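Local structure of esterase Rv0045c (Mycobacterium tuberculosis, 6WYN) at residues L76-S81 / V101-G106; T160-A165 / L175-V180; D216-A221 / K228-G233; H303-S308 / S314-A319. The protein hydrolyses carboxylic esters with a strong preference for short, straight alkyl chains, and is probably involved in ester and lipid metabolism, its physiological substrate being unknown. All blocks are in the same frame, centred on the assembly; numbering follows the deposited sequence. Where two conformers were deposited one is given.

Contact 1. Residues L76-S81 / V101-G106; sequences LRWGGS and VIVGLG
Ile102 lays its CG2 methyl on one face of the Trp78 indole, a compact illustration of how a single aromatic residue on a strand can receive a helix. The leading interaction is of CH-pi type. CG2 stands 3.5 Å from the centroid of the five-membered ring of Trp78 and lies only 18° off the ring normal, so the methyl sits over the pi cloud of the pyrrole half of the indole. Its closest carbon is Trp78 CD2, one of the two ring-fusion atoms, which Ile102 CG2 approaches to 3.3 Å, a tight fit.

The remaining interactions are plain apolar packing. With the chain of Ile102 extended beyond CB (chi2 176°), the end methyl reaches along the indole, and Ile102 CD1 comes to 3.7 Å from Trp78 NE1. One residue further on, Val103 serves the six-membered ring: its CG2 approaches Trp78 CZ3 obliquely, at 3.7 Å. Consecutive helix residues thus cover the indole together, Ile102 mainly at the pyrrole side and Val103 at the far rim of the six-membered ring, and all three side chains are buried.

Backbone bonding fixes each partner separately. Trp78 pairs through its main chain with Ala109 of the neighbouring strand, while Leu105 N bonds to Val101 O at 2.8 Å in the last turn of the helix. Helix 99-105 is the crossover between the parallel strands 85-88 and 109-112, and strand 73-78 runs antiparallel beside the latter. A helix laid in this way against the antiparallel end of a mostly parallel sheet belongs to the alpha/beta hydrolase fold.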
loop_
_atom_site.group_PDB
_atom_site.type_symbol
_atom_site.label_atom_id
_atom_site.label_comp_id
_atom_site.label_asym_id
_atom_site.label_seq_id
_atom_site.Cartn_x
_atom_site.Cartn_y
_atom_site.Cartn_z
ATOM N N LEU A 76 1.678 9.025 -7.268
ATOM C CA LEU A 76 0.841 10.251 -7.131
ATOM C C LEU A 76 1.521 11.196 -6.162
ATOM O O LEU A 76 1.843 10.789 -5.025
ATOM C CB LEU A 76 -0.546 9.852 -6.639
ATOM C CG LEU A 76 -1.340 8.974 -7.584
ATOM C CD1 LEU A 76 -2.682 8.613 -6.981
ATOM C CD2 LEU A 76 -1.525 9.668 -8.919
ATOM N N ARG A 77 1.740 12.433 -6.596
ATOM C CA ARG A 77 2.366 13.491 -5.774
ATOM C C ARG A 77 1.268 14.478 -5.399
ATOM O O ARG A 77 0.673 15.109 -6.318
ATOM C CB ARG A 77 3.540 14.169 -6.492
ATOM C CG ARG A 77 4.308 15.146 -5.616
ATOM C CD ARG A 77 5.652 15.543 -6.192
ATOM N NE ARG A 77 5.416 16.261 -7.445
ATOM C CZ ARG A 77 6.331 16.451 -8.392
ATOM N NH1 ARG A 77 5.985 17.069 -9.511
ATOM N NH2 ARG A 77 7.567 16.051 -8.201
ATOM N N TRP A 78 1.032 14.596 -4.091
ATOM C CA TRP A 78 -0.059 15.407 -3.490
ATOM C C TRP A 78 0.517 16.665 -2.868
ATOM O O TRP A 78 1.539 16.541 -2.152
ATOM C CB TRP A 78 -0.761 14.600 -2.405
ATOM C CG TRP A 78 -1.428 13.358 -2.897
ATOM C CD1 TRP A 78 -0.882 12.115 -3.138
ATOM C CD2 TRP A 78 -2.823 13.255 -3.159
ATOM N NE1 TRP A 78 -1.864 11.248 -3.528
ATOM C CE2 TRP A 78 -3.068 11.916 -3.525
ATOM C CE3 TRP A 78 -3.881 14.164 -3.067
ATOM C CZ2 TRP A 78 -4.350 11.477 -3.843
ATOM C CZ3 TRP A 78 -5.147 13.714 -3.357
ATOM C CH2 TRP A 78 -5.379 12.389 -3.731
ATOM N N GLY A 79 -0.147 17.801 -3.117
ATOM C CA GLY A 79 0.141 19.052 -2.403
ATOM C C GLY A 79 1.403 19.744 -2.881
ATOM O O GLY A 79 1.970 20.488 -2.054
ATOM N N GLY A 80 1.880 19.504 -4.106
ATOM C CA GLY A 80 3.154 20.112 -4.582
ATOM C C GLY A 80 4.385 19.194 -4.571
ATOM O O GLY A 80 4.267 17.980 -4.326
ATOM N N SER A 81 5.573 19.763 -4.742
ATOM C CA SER A 81 6.813 19.000 -5.036
ATOM C C SER A 81 7.661 18.693 -3.787
ATOM O O SER A 81 8.746 18.118 -4.050
ATOM C CB SER A 81 7.636 19.723 -6.058
ATOM O OG SER A 81 8.090 20.937 -5.495
ATOM N N VAL A 101 -7.085 8.734 2.939
ATOM C CA VAL A 101 -6.160 9.100 4.033
ATOM C C VAL A 101 -5.423 10.402 3.669
ATOM O O VAL A 101 -5.232 11.270 4.527
ATOM C CB VAL A 101 -5.213 7.927 4.356
ATOM C CG1 VAL A 101 -4.017 8.348 5.163
ATOM C CG2 VAL A 101 -5.939 6.792 5.054
ATOM N N ILE A 102 -4.879 10.483 2.458
ATOM C CA ILE A 102 -4.058 11.653 2.072
ATOM C C ILE A 102 -4.952 12.905 2.059
ATOM O O ILE A 102 -4.526 13.903 2.577
ATOM C CB ILE A 102 -3.330 11.348 0.758
ATOM C CG1 ILE A 102 -2.243 10.326 1.075
ATOM C CG2 ILE A 102 -2.759 12.602 0.121
ATOM C CD1 ILE A 102 -1.519 9.858 -0.142
ATOM N N VAL A 103 -6.151 12.818 1.534
ATOM C CA VAL A 103 -7.089 13.977 1.441
ATOM C C VAL A 103 -7.447 14.406 2.870
ATOM O O VAL A 103 -7.345 15.605 3.197
ATOM C CB VAL A 103 -8.304 13.615 0.563
ATOM C CG1 VAL A 103 -9.490 14.596 0.702
ATOM C CG2 VAL A 103 -7.878 13.565 -0.885
ATOM N N GLY A 104 -7.756 13.454 3.753
ATOM C CA GLY A 104 -8.054 13.770 5.159
ATOM C C GLY A 104 -6.891 14.332 5.916
ATOM O O GLY A 104 -7.099 15.208 6.817
ATOM N N LEU A 105 -5.698 13.803 5.713
ATOM C CA LEU A 105 -4.545 14.288 6.488
ATOM C C LEU A 105 -4.145 15.711 6.079
ATOM O O LEU A 105 -3.609 16.451 6.942
ATOM C CB LEU A 105 -3.423 13.289 6.280
ATOM C CG LEU A 105 -2.194 13.484 7.134
ATOM C CD1 LEU A 105 -2.536 13.289 8.601
ATOM C CD2 LEU A 105 -1.102 12.520 6.683
ATOM N N GLY A 106 -4.322 16.078 4.806
ATOM C CA GLY A 106 -4.010 17.442 4.345
ATOM C C GLY A 106 -2.524 17.744 4.312
ATOM O O GLY A 106 -2.183 18.881 4.317
#

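Contact 2. Residues T160-A165 / L175-V180; sequences TAIRLA and LVLVDV
Leu175 splits its two methyls between Ala161 and Ala165, which stand one turn apart on the helix. The CD2 branch of Leu175 presses on Ala161 CB at 3.5 Å, closer than carbon atoms usually pack, and lies 3.6 Å from Ala161 O. Its CD1 branch meets Ala165 CB at 3.8 Å. With CG anti to the carbonyl carbon (chi1 -69°), the fork of Leu175 is directed at the helix, and the small alanines let it come near the helix backbone. Leu177, two residues along the strand, packs on the side chain of Ile162. These two side chains cross at about a right angle, Leu177 CD1 lying 4.1 Å from Ile162 CD1 and Leu177 CD2 equally far from Ile162 CG1.

This is the inner face of a beta-alpha-beta unit made of strand 150-154, helix 156-167 and strand 174-178. The short helix and strand segments approach to 9.2 Å between axes and run nearly antiparallel, at 159°, as expected where a chain returns along a helix before re-entering a parallel sheet.

In the next shell Ala161 also touches Val151 on the first strand of the unit, while Leu175 leans on Ile273 of the following one and on Leu269. Just beyond the strand sits Asp179, the inferred acidic member of the catalytic triad: its OD2 is hydrogen-bonded to His310 ND1 and Ser281 OG, and Gly278 N holds OD1.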
loop_
_atom_site.group_PDB
_atom_site.type_symbol
_atom_site.label_atom_id
_atom_site.label_comp_id
_atom_site.label_asym_id
_atom_site.label_seq_id
_atom_site.Cartn_x
_atom_site.Cartn_y
_atom_site.Cartn_z
ATOM N N THR A 160 8.441 -3.381 2.437
ATOM C CA THR A 160 9.257 -2.543 1.513
ATOM C C THR A 160 9.847 -1.389 2.318
ATOM O O THR A 160 11.038 -1.117 2.191
ATOM C CB THR A 160 8.458 -2.117 0.275
ATOM O OG1 THR A 160 8.028 -3.336 -0.324
ATOM C CG2 THR A 160 9.281 -1.319 -0.706
ATOM N N ALA A 161 9.045 -0.777 3.187
ATOM C CA ALA A 161 9.476 0.355 4.017
ATOM C C ALA A 161 10.587 -0.080 4.960
ATOM O O ALA A 161 11.513 0.700 5.163
ATOM C CB ALA A 161 8.332 0.942 4.788
ATOM N N ILE A 162 10.468 -1.250 5.558
ATOM C CA ILE A 162 11.524 -1.750 6.459
ATOM C C ILE A 162 12.837 -1.810 5.669
ATOM O O ILE A 162 13.820 -1.294 6.164
ATOM C CB ILE A 162 11.147 -3.115 7.055
ATOM C CG1 ILE A 162 10.056 -2.954 8.108
ATOM C CG2 ILE A 162 12.403 -3.773 7.631
ATOM C CD1 ILE A 162 9.409 -4.244 8.521
ATOM N N ARG A 163 12.831 -2.432 4.495
ATOM C CA ARG A 163 14.060 -2.591 3.684
ATOM C C ARG A 163 14.607 -1.208 3.306
ATOM O O ARG A 163 15.820 -0.946 3.543
ATOM C CB ARG A 163 13.820 -3.500 2.491
ATOM C CG ARG A 163 15.126 -3.833 1.774
ATOM C CD ARG A 163 16.347 -4.116 2.665
ATOM N NE ARG A 163 17.570 -4.252 1.891
ATOM C CZ ARG A 163 18.794 -4.449 2.390
ATOM N NH1 ARG A 163 19.829 -4.548 1.567
ATOM N NH2 ARG A 163 18.989 -4.549 3.695
ATOM N N LEU A 164 13.747 -0.275 2.896
ATOM C CA LEU A 164 14.199 1.113 2.631
ATOM C C LEU A 164 14.876 1.706 3.867
ATOM O O LEU A 164 15.939 2.359 3.724
ATOM C CB LEU A 164 13.022 1.988 2.212
ATOM C CG LEU A 164 12.509 1.742 0.800
ATOM C CD1 LEU A 164 11.153 2.418 0.598
ATOM C CD2 LEU A 164 13.524 2.267 -0.233
ATOM N N ALA A 165 14.265 1.594 5.044
ATOM C CA ALA A 165 14.804 2.213 6.283
ATOM C C ALA A 165 16.217 1.680 6.556
ATOM O O ALA A 165 17.031 2.403 7.144
ATOM C CB ALA A 165 13.900 1.916 7.456
ATOM N N LEU A 175 8.770 4.892 10.737
ATOM C CA LEU A 175 7.966 3.904 9.977
ATOM C C LEU A 175 6.601 3.738 10.642
ATOM O O LEU A 175 6.524 3.552 11.882
ATOM C CB LEU A 175 8.638 2.539 9.940
ATOM C CG LEU A 175 9.920 2.446 9.125
ATOM C CD1 LEU A 175 10.736 1.226 9.514
ATOM C CD2 LEU A 175 9.600 2.405 7.651
ATOM N N VAL A 176 5.563 3.678 9.825
ATOM C CA VAL A 176 4.228 3.208 10.257
ATOM C C VAL A 176 3.906 2.005 9.389
ATOM O O VAL A 176 3.811 2.167 8.153
ATOM C CB VAL A 176 3.168 4.311 10.164
ATOM C CG1 VAL A 176 1.834 3.791 10.626
ATOM C CG2 VAL A 176 3.567 5.569 10.943
ATOM N N LEU A 177 3.780 0.839 10.025
ATOM C CA LEU A 177 3.427 -0.443 9.390
ATOM C C LEU A 177 1.924 -0.620 9.516
ATOM O O LEU A 177 1.404 -0.626 10.698
ATOM C CB LEU A 177 4.158 -1.597 10.084
ATOM C CG LEU A 177 5.679 -1.602 9.987
ATOM C CD1 LEU A 177 6.221 -2.835 10.676
ATOM C CD2 LEU A 177 6.163 -1.602 8.539
ATOM N N VAL A 178 1.231 -0.860 8.410
ATOM C CA VAL A 178 -0.226 -1.143 8.491
ATOM C C VAL A 178 -0.451 -2.636 8.328
ATOM O O VAL A 178 -0.286 -3.168 7.213
ATOM C CB VAL A 178 -1.023 -0.267 7.525
ATOM C CG1 VAL A 178 -2.511 -0.513 7.593
ATOM C CG2 VAL A 178 -0.728 1.190 7.801
ATOM N N ASP A 179 -0.912 -3.262 9.434
ATOM C CA ASP A 179 -1.339 -4.669 9.542
ATOM C C ASP A 179 -0.316 -5.632 8.931
ATOM O O ASP A 179 -0.731 -6.568 8.266
ATOM C CB ASP A 179 -2.733 -4.849 8.937
ATOM C CG ASP A 179 -3.554 -5.939 9.626
ATOM O OD1 ASP A 179 -3.666 -5.876 10.849
ATOM O OD2 ASP A 179 -4.053 -6.879 8.928
ATOM N N VAL A 180 0.954 -5.491 9.249
ATOM C CA VAL A 180 1.968 -6.473 8.804
ATOM C C VAL A 180 3.184 -6.487 9.731
ATOM O O VAL A 180 3.544 -5.460 10.293
ATOM C CB VAL A 180 2.378 -6.157 7.348
ATOM C CG1 VAL A 180 3.244 -4.904 7.304
ATOM C CG2 VAL A 180 3.068 -7.347 6.694
#

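Contact 3. Residues D216-A221 / K228-G233; sequences DLTIAA and KSLRRG
Leu230 meets Thr218 and Ile219 between two successive helices, 211-221 and 227-237, joined by a short loop. This helix-loop-helix pair lies in the part of the chain between strands 174-178 and 273-278, consistent with the cap domain inserted in the alpha/beta fold. The leucine is a worked example of one forked side chain serving two neighbours, and it is one of several apolar contacts between the helices, since Thr218 also touches Val234 and Ile219 touches Val227.

Along the second helix, Lys228 and Ser229 look elsewhere, their side chains touching helix 49-55. Leu230 then carries the contact between the two segments on its own. A chi1 of -65° sets its CG beside the backbone N and sends both methyls toward the first helix. One prong, Leu230 CD1, reaches past the side chain of Ile219 to lie 4.0 Å from Ile219 CA. The same methyl is 4.1 Å from Ile219 CG1, and here the two side chains cross at about a right angle. The other prong, Leu230 CD2, is directed at Thr218, and those two side chains slide past each other in opposite directions.

The next two residues part company: Arg231 starts away from the 216-221 segment yet touches Phe211, Gln212 and Leu215, earlier on helix 211-221, whereas Arg232 turns to helix 49-55, where its NH1 forms a salt bridge with Glu51 OE2. On the first helix Thr218 divides its two branches, OG1 being hydrogen-bonded to Met214 O one turn back while Thr218 CG2 faces Leu230 CD2 at 4.1 Å.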
loop_
_atom_site.group_PDB
_atom_site.type_symbol
_atom_site.label_atom_id
_atom_site.label_comp_id
_atom_site.label_asym_id
_atom_site.label_seq_id
_atom_site.Cartn_x
_atom_site.Cartn_y
_atom_site.Cartn_z
ATOM N N ASP A 216 -18.130 -7.492 -9.073
ATOM C CA ASP A 216 -18.847 -8.661 -8.477
ATOM C C ASP A 216 -17.875 -9.498 -7.640
ATOM O O ASP A 216 -18.220 -9.862 -6.520
ATOM C CB ASP A 216 -19.532 -9.492 -9.572
ATOM C CG ASP A 216 -20.813 -8.855 -10.122
ATOM O OD1 ASP A 216 -21.399 -7.952 -9.444
ATOM O OD2 ASP A 216 -21.260 -9.287 -11.217
ATOM N N LEU A 217 -16.665 -9.709 -8.163
ATOM C CA LEU A 217 -15.532 -10.385 -7.496
ATOM C C LEU A 217 -15.142 -9.633 -6.212
ATOM O O LEU A 217 -14.992 -10.244 -5.161
ATOM C CB LEU A 217 -14.416 -10.399 -8.545
ATOM C CG LEU A 217 -13.568 -11.658 -8.576
ATOM C CD1 LEU A 217 -14.453 -12.900 -8.691
ATOM C CD2 LEU A 217 -12.548 -11.581 -9.716
ATOM N N THR A 218 -15.051 -8.308 -6.264
ATOM C CA THR A 218 -14.627 -7.460 -5.120
ATOM C C THR A 218 -15.762 -7.430 -4.083
ATOM O O THR A 218 -15.507 -7.503 -2.873
ATOM C CB THR A 218 -14.272 -6.083 -5.669
ATOM O OG1 THR A 218 -13.299 -6.275 -6.699
ATOM C CG2 THR A 218 -13.757 -5.155 -4.611
ATOM N N ILE A 219 -17.009 -7.367 -4.547
ATOM C CA ILE A 219 -18.169 -7.471 -3.626
ATOM C C ILE A 219 -18.080 -8.841 -2.935
ATOM O O ILE A 219 -18.153 -8.871 -1.709
ATOM C CB ILE A 219 -19.498 -7.269 -4.375
ATOM C CG1 ILE A 219 -19.636 -5.828 -4.876
ATOM C CG2 ILE A 219 -20.669 -7.670 -3.460
ATOM C CD1 ILE A 219 -20.802 -5.597 -5.829
ATOM N N ALA A 220 -17.923 -9.928 -3.698
ATOM C CA ALA A 220 -17.863 -11.295 -3.141
ATOM C C ALA A 220 -16.818 -11.380 -2.031
ATOM O O ALA A 220 -17.074 -12.054 -1.067
ATOM C CB ALA A 220 -17.637 -12.331 -4.227
ATOM N N ALA A 221 -15.694 -10.671 -2.119
ATOM C CA ALA A 221 -14.589 -10.779 -1.143
ATOM C C ALA A 221 -14.867 -9.850 0.035
ATOM O O ALA A 221 -14.180 -9.993 1.039
ATOM C CB ALA A 221 -13.268 -10.437 -1.825
ATOM N N LYS A 228 -20.086 1.852 -3.181
ATOM C CA LYS A 228 -19.526 3.016 -3.920
ATOM C C LYS A 228 -18.020 3.071 -3.601
ATOM O O LYS A 228 -17.245 3.261 -4.546
ATOM C CB LYS A 228 -20.303 4.286 -3.586
ATOM C CG LYS A 228 -19.900 5.535 -4.366
ATOM C CD LYS A 228 -20.716 6.810 -4.039
ATOM C CE LYS A 228 -20.139 7.599 -2.885
ATOM N NZ LYS A 228 -20.550 9.021 -2.939
ATOM N N SER A 229 -17.609 2.789 -2.356
ATOM C CA SER A 229 -16.171 2.662 -2.001
ATOM C C SER A 229 -15.536 1.513 -2.789
ATOM O O SER A 229 -14.451 1.723 -3.355
ATOM C CB SER A 229 -15.974 2.500 -0.531
ATOM O OG SER A 229 -16.412 3.670 0.126
ATOM N N LEU A 230 -16.198 0.350 -2.866
ATOM C CA LEU A 230 -15.634 -0.797 -3.630
ATOM C C LEU A 230 -15.477 -0.453 -5.119
ATOM O O LEU A 230 -14.429 -0.821 -5.705
ATOM C CB LEU A 230 -16.514 -2.034 -3.455
ATOM C CG LEU A 230 -16.594 -2.601 -2.037
ATOM C CD1 LEU A 230 -17.490 -3.850 -2.007
ATOM C CD2 LEU A 230 -15.200 -2.917 -1.474
ATOM N N ARG A 231 -16.489 0.179 -5.708
ATOM C CA ARG A 231 -16.518 0.598 -7.140
ATOM C C ARG A 231 -15.321 1.536 -7.410
ATOM O O ARG A 231 -14.666 1.409 -8.451
ATOM C CB ARG A 231 -17.869 1.276 -7.401
ATOM C CG ARG A 231 -18.064 1.804 -8.812
ATOM C CD ARG A 231 -19.449 2.394 -9.099
ATOM N NE ARG A 231 -20.532 1.452 -8.784
ATOM C CZ ARG A 231 -21.049 0.517 -9.611
ATOM N NH1 ARG A 231 -20.599 0.376 -10.854
ATOM N NH2 ARG A 231 -22.031 -0.274 -9.180
ATOM N N ARG A 232 -15.089 2.490 -6.504
ATOM C CA ARG A 232 -13.971 3.459 -6.669
ATOM C C ARG A 232 -12.653 2.682 -6.677
ATOM O O ARG A 232 -11.794 2.977 -7.531
ATOM C CB ARG A 232 -14.013 4.457 -5.509
ATOM C CG ARG A 232 -12.923 5.518 -5.519
ATOM C CD ARG A 232 -13.446 6.814 -4.931
ATOM N NE ARG A 232 -13.321 6.933 -3.486
ATOM C CZ ARG A 232 -14.289 6.697 -2.605
ATOM N NH1 ARG A 232 -15.483 6.303 -3.014
ATOM N NH2 ARG A 232 -14.057 6.849 -1.313
ATOM N N GLY A 233 -12.514 1.716 -5.766
ATOM C CA GLY A 233 -11.283 0.916 -5.674
ATOM C C GLY A 233 -11.042 0.128 -6.947
ATOM O O GLY A 233 -9.871 0.117 -7.461
#

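Contact 4. Residues H303-S308 / S314-A319; sequences HIVEKS and SDQPRA
Gln316 folds its side chain over the end of strand 299-305, meeting Val305 with its base and Lys307 with its amide. Val305 CG1 faces the helical segment and is shared: it lies 3.6 Å from Gln316 CB, where the two side chains cross obliquely, and 3.8 Å from Ala319 CB. Beyond CB the glutamine bends (chi2 -62°), a turn that carries the amide toward the backbone of the loop. Its NE2 donates to Lys307 O over 3.1 Å, with a fairly straight N-H...O angle of 161°. The acceptor lies close to the amide plane of Gln316, but the donor approaches from above the Lys307 carbonyl plane, 53° out of it, and so does not use a lone-pair direction.

The carbonyl is offered by a type II turn running from Val305 to Ser308. Ser308 lies against both Gln316 and Asp315: its CB packs on Gln316 CG at 3.8 Å, and its OG sits 3.7 Å from Asp315 CB. The carboxylate of Asp315 reaches past Ser308 to accept a hydrogen bond at OD2 from Gly309 N.

Gln316 occupies the N-cap position of helix 317-328, directly after helix 312-315, so the same residue that marks the break between helices also ties back to the strand end. Two side chains thus grip the main chain on the way to His310, the inferred catalytic histidine: an amide on Lys307 and a carboxylate on Gly309. Such second-shell bonds probably help to fix the course of the histidine loop.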
loop_
_atom_site.group_PDB
_atom_site.type_symbol
_atom_site.label_atom_id
_atom_site.label_comp_id
_atom_site.label_asym_id
_atom_site.label_seq_id
_atom_site.Cartn_x
_atom_site.Cartn_y
_atom_site.Cartn_z
ATOM N N HIS A 303 -1.463 0.188 17.532
ATOM C CA HIS A 303 -2.817 0.765 17.594
ATOM C C HIS A 303 -3.736 -0.252 16.977
ATOM O O HIS A 303 -3.452 -0.704 15.835
ATOM C CB HIS A 303 -2.915 2.044 16.789
ATOM C CG HIS A 303 -1.934 3.039 17.218
ATOM N ND1 HIS A 303 -2.309 4.121 17.934
ATOM C CD2 HIS A 303 -0.589 3.072 17.104
ATOM C CE1 HIS A 303 -1.253 4.817 18.237
ATOM N NE2 HIS A 303 -0.184 4.228 17.698
ATOM N N ILE A 304 -4.784 -0.607 17.688
ATOM C CA ILE A 304 -5.695 -1.665 17.200
ATOM C C ILE A 304 -6.962 -0.932 16.808
ATOM O O ILE A 304 -7.568 -0.317 17.719
ATOM C CB ILE A 304 -5.884 -2.768 18.262
ATOM C CG1 ILE A 304 -4.544 -3.413 18.617
ATOM C CG2 ILE A 304 -6.904 -3.796 17.795
ATOM C CD1 ILE A 304 -4.616 -4.360 19.800
ATOM N N VAL A 305 -7.318 -0.968 15.516
ATOM C CA VAL A 305 -8.436 -0.178 14.949
ATOM C C VAL A 305 -9.656 -1.071 14.888
ATOM O O VAL A 305 -9.690 -2.023 14.065
ATOM C CB VAL A 305 -8.114 0.458 13.581
ATOM C CG1 VAL A 305 -9.314 1.207 13.010
ATOM C CG2 VAL A 305 -6.922 1.390 13.702
ATOM N N GLU A 306 -10.630 -0.735 15.715
ATOM C CA GLU A 306 -11.893 -1.502 15.834
ATOM C C GLU A 306 -12.613 -1.455 14.483
ATOM O O GLU A 306 -12.635 -0.388 13.850
ATOM C CB GLU A 306 -12.777 -0.963 16.975
ATOM C CG GLU A 306 -13.938 -1.916 17.300
ATOM C CD GLU A 306 -14.920 -1.507 18.399
ATOM O OE1 GLU A 306 -15.976 -2.219 18.526
ATOM O OE2 GLU A 306 -14.643 -0.484 19.123
ATOM N N LYS A 307 -13.129 -2.596 14.058
ATOM C CA LYS A 307 -14.025 -2.821 12.900
ATOM C C LYS A 307 -13.251 -2.562 11.596
ATOM O O LYS A 307 -13.862 -2.080 10.651
ATOM C CB LYS A 307 -15.273 -1.942 13.025
ATOM C CG LYS A 307 -16.231 -2.385 14.127
ATOM C CD LYS A 307 -17.403 -1.458 14.381
ATOM C CE LYS A 307 -18.447 -2.148 15.236
ATOM N NZ LYS A 307 -19.341 -1.182 15.909
ATOM N N SER A 308 -11.937 -2.781 11.595
ATOM C CA SER A 308 -11.098 -2.778 10.370
ATOM C C SER A 308 -10.601 -4.190 10.116
ATOM O O SER A 308 -10.115 -4.845 11.065
ATOM C CB SER A 308 -9.942 -1.822 10.473
ATOM O OG SER A 308 -9.148 -1.880 9.285
ATOM N N SER A 314 -8.603 1.334 3.780
ATOM C CA SER A 314 -9.890 1.153 3.073
ATOM C C SER A 314 -11.048 1.067 4.075
ATOM O O SER A 314 -12.117 1.625 3.800
ATOM C CB SER A 314 -9.878 -0.066 2.188
ATOM O OG SER A 314 -8.621 -0.167 1.512
ATOM N N ASP A 315 -10.890 0.357 5.189
ATOM C CA ASP A 315 -12.041 0.060 6.082
ATOM C C ASP A 315 -12.234 1.190 7.095
ATOM O O ASP A 315 -13.335 1.499 7.378
ATOM C CB ASP A 315 -11.858 -1.258 6.806
ATOM C CG ASP A 315 -11.771 -2.455 5.881
ATOM O OD1 ASP A 315 -11.988 -2.307 4.654
ATOM O OD2 ASP A 315 -11.411 -3.537 6.388
ATOM N N GLN A 316 -11.194 1.762 7.672
ATOM C CA GLN A 316 -11.343 2.820 8.704
ATOM C C GLN A 316 -10.356 3.941 8.423
ATOM O O GLN A 316 -9.517 4.253 9.235
ATOM C CB GLN A 316 -11.162 2.215 10.111
ATOM C CG GLN A 316 -12.248 1.197 10.517
ATOM C CD GLN A 316 -13.658 1.753 10.598
ATOM O OE1 GLN A 316 -13.828 2.937 10.764
ATOM N NE2 GLN A 316 -14.675 0.913 10.418
ATOM N N PRO A 317 -10.432 4.632 7.274
ATOM C CA PRO A 317 -9.428 5.664 6.968
ATOM C C PRO A 317 -9.379 6.827 7.979
ATOM O O PRO A 317 -8.298 7.325 8.309
ATOM C CB PRO A 317 -9.851 6.149 5.575
ATOM C CG PRO A 317 -11.283 5.688 5.381
ATOM C CD PRO A 317 -11.418 4.417 6.199
ATOM N N ARG A 318 -10.536 7.173 8.564
ATOM C CA ARG A 318 -10.605 8.316 9.514
ATOM C C ARG A 318 -9.773 7.952 10.725
ATOM O O ARG A 318 -8.991 8.805 11.197
ATOM C CB ARG A 318 -12.048 8.702 9.866
ATOM C CG ARG A 318 -12.867 9.288 8.719
ATOM C CD ARG A 318 -14.318 9.660 9.071
ATOM N NE ARG A 318 -15.164 9.922 7.900
ATOM C CZ ARG A 318 -16.486 10.178 7.911
ATOM N NH1 ARG A 318 -17.174 10.180 9.042
ATOM N NH2 ARG A 318 -17.139 10.416 6.787
ATOM N N ALA A 319 -9.877 6.712 11.205
ATOM C CA ALA A 319 -9.100 6.289 12.402
ATOM C C ALA A 319 -7.614 6.263 12.007
ATOM O O ALA A 319 -6.770 6.726 12.765
ATOM C CB ALA A 319 -9.626 4.944 12.900
#

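Contacts 1, 2 and 4 all reach the same mixed sheet, whereas contact 3 lies apart from them among the helices inserted between its strands, about 26 Å from contact 2 between centres. Contacts 1 and 4 touch, Val101 CG2 packing on Pro317 CB at 4.0 Å. Contacts 2 and 4 stay about 7 Å apart at their nearest atoms but converge on the inferred triad: contact 2 holds Asp179, and its Leu177 side chain is about 9 Å from that of Ser155, while the Asp315 side chain of contact 4 is about 6 Å from that of His310. Contacts 1 and 3 lie away from the active site.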